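Local atomic coordinates of major capsid protein (Human herpesvirus 1, PDB entry 1NO7), a protein that is the major capsid protein (VP5) of herpes simplex virus 1 and probably builds the main shell of the viral capsid. Residues R210-F214 / E235-Y240. Residues are numbered along the deposited sequence; the frame is centred on the assembly and turned at random.
Sequences RCAAF and ECMAVY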
loop_
_atom_site.group_PDB
_atom_site.type_symbol
_atom_site.label_atom_id
_atom_site.label_comp_id
_atom_site.label_asym_id
_atom_site.label_seq_id
_atom_site.Cartn_x
_atom_site.Cartn_y
_atom_site.Cartn_z
ATOM N N ARG A 210 -18.531 6.720 -13.980
ATOM C CA ARG A 210 -17.259 7.343 -14.340
ATOM C C ARG A 210 -16.237 7.211 -13.200
ATOM O O ARG A 210 -16.070 8.133 -12.409
ATOM C CB ARG A 210 -17.526 8.804 -14.688
ATOM C CG ARG A 210 -18.874 8.972 -15.378
ATOM C CD ARG A 210 -19.119 10.377 -15.899
ATOM N NE ARG A 210 -18.226 10.738 -16.997
ATOM C CZ ARG A 210 -17.980 9.965 -18.052
ATOM N NH1 ARG A 210 -18.555 8.771 -18.162
ATOM N NH2 ARG A 210 -17.165 10.394 -19.009
ATOM N N CYS A 211 -15.551 6.065 -13.130
ATOM C CA CYS A 211 -14.560 5.790 -12.075
ATOM C C CYS A 211 -13.357 4.987 -12.551
ATOM O O CYS A 211 -13.500 3.940 -13.192
ATOM C CB CYS A 211 -15.198 5.009 -10.936
ATOM S SG CYS A 211 -16.641 5.809 -10.265
ATOM N N ALA A 212 -12.166 5.465 -12.215
ATOM C CA ALA A 212 -10.944 4.782 -12.613
ATOM C C ALA A 212 -11.000 3.358 -12.084
ATOM O O ALA A 212 -11.229 3.132 -10.895
ATOM C CB ALA A 212 -9.754 5.499 -12.050
ATOM N N ALA A 213 -10.800 2.407 -12.989
ATOM C CA ALA A 213 -10.840 0.990 -12.664
ATOM C C ALA A 213 -9.877 0.497 -11.580
ATOM O O ALA A 213 -10.339 0.059 -10.531
ATOM C CB ALA A 213 -10.650 0.175 -13.928
ATOM N N PHE A 214 -8.562 0.566 -11.785
ATOM C CA PHE A 214 -7.679 0.021 -10.746
ATOM C C PHE A 214 -6.801 0.977 -9.915
ATOM O O PHE A 214 -5.676 0.605 -9.531
ATOM C CB PHE A 214 -6.774 -1.044 -11.346
ATOM C CG PHE A 214 -7.516 -2.162 -12.011
ATOM C CD1 PHE A 214 -8.260 -1.931 -13.171
ATOM C CD2 PHE A 214 -7.461 -3.459 -11.488
ATOM C CE1 PHE A 214 -8.934 -2.960 -13.803
ATOM C CE2 PHE A 214 -8.136 -4.512 -12.112
ATOM C CZ PHE A 214 -8.875 -4.264 -13.271
ATOM N N GLU A 235 -12.212 10.654 -22.502
ATOM C CA GLU A 235 -12.507 11.206 -21.184
ATOM C C GLU A 235 -11.968 10.317 -20.066
ATOM O O GLU A 235 -11.581 10.796 -18.994
ATOM C CB GLU A 235 -14.019 11.380 -21.020
ATOM C CG GLU A 235 -14.669 12.193 -22.129
ATOM C CD GLU A 235 -16.167 12.353 -21.939
ATOM O OE1 GLU A 235 -16.853 11.327 -21.748
ATOM O OE2 GLU A 235 -16.662 13.501 -21.987
ATOM N N CYS A 236 -11.930 9.021 -20.332
ATOM C CA CYS A 236 -11.457 8.071 -19.348
ATOM C C CYS A 236 -9.936 7.910 -19.284
ATOM O O CYS A 236 -9.365 7.927 -18.186
ATOM C CB CYS A 236 -12.108 6.706 -19.590
ATOM S SG CYS A 236 -11.257 5.350 -18.756
ATOM N N MET A 237 -9.265 7.733 -20.424
ATOM C CA MET A 237 -7.812 7.563 -20.350
ATOM C C MET A 237 -7.264 8.776 -19.659
ATOM O O MET A 237 -6.295 8.676 -18.909
ATOM C CB MET A 237 -7.143 7.452 -21.716
ATOM C CG MET A 237 -5.612 7.300 -21.594
ATOM S SD MET A 237 -5.058 5.742 -20.776
ATOM C CE MET A 237 -3.374 5.571 -21.459
ATOM N N ALA A 238 -7.903 9.918 -19.927
ATOM C CA ALA A 238 -7.524 11.201 -19.330
ATOM C C ALA A 238 -7.161 10.957 -17.868
ATOM O O ALA A 238 -6.002 11.113 -17.461
ATOM C CB ALA A 238 -8.692 12.189 -19.420
ATOM N N VAL A 239 -8.166 10.555 -17.094
ATOM C CA VAL A 239 -7.985 10.265 -15.684
ATOM C C VAL A 239 -6.676 9.546 -15.400
ATOM O O VAL A 239 -5.766 10.107 -14.786
ATOM C CB VAL A 239 -9.135 9.408 -15.148
ATOM C CG1 VAL A 239 -8.787 8.875 -13.769
ATOM C CG2 VAL A 239 -10.424 10.244 -15.096
ATOM N N TYR A 240 -6.575 8.297 -15.829
ATOM C CA TYR A 240 -5.350 7.530 -15.591
ATOM C C TYR A 240 -4.044 8.299 -15.844
ATOM O O TYR A 240 -3.062 8.130 -15.102
ATOM C CB TYR A 240 -5.359 6.257 -16.436
ATOM C CG TYR A 240 -6.253 5.213 -15.851
ATOM C CD1 TYR A 240 -7.622 5.167 -16.157
ATOM C CD2 TYR A 240 -5.744 4.315 -14.925
ATOM C CE1 TYR A 240 -8.459 4.241 -15.536
ATOM C CE2 TYR A 240 -6.555 3.401 -14.307
ATOM C CZ TYR A 240 -7.909 3.360 -14.603
ATOM O OH TYR A 240 -8.677 2.451 -13.907
#
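Tyr240 reaches from its helix to the loop backbone at Ala212-Phe214. A hydrogen bond runs from Phe214 N to Tyr240 OH at 2.8 Å with an N-H...O angle of 138°, but its detailed geometry is doubtful because the hydroxyl is modelled too close to Ala213. Tyr240 CG sits anti to the carbonyl carbon (chi1 -77°), and this carries the ring across to the loop. Ala212 points its methyl at the helix. Its CB packs 3.8 Å from Tyr240 CZ and 3.9 Å from Val239 CG1. At the exposed end, Arg210 and Glu235 form a salt bridge, Arg210 NH2 to Glu235 OE1, at 2.9 Å. The guanidinium and carboxylate planes are 58° apart, so the two groups do not lie flat together. Glu235 is poorly ordered, so the bridge is less surely placed.

Further out, Val224 and Val225 of helix 218-226 touch Tyr240. Val239 also packs on Ala163 and Val164 of helix 158-169. Tyr173 OH donates a hydrogen bond to Ala213 O, while Phe214 meets the Phe177 ring. This is loop-on-helix packing within the helical part of the VP5 upper domain, joining the 210-214 loop to the start of helix 234-256.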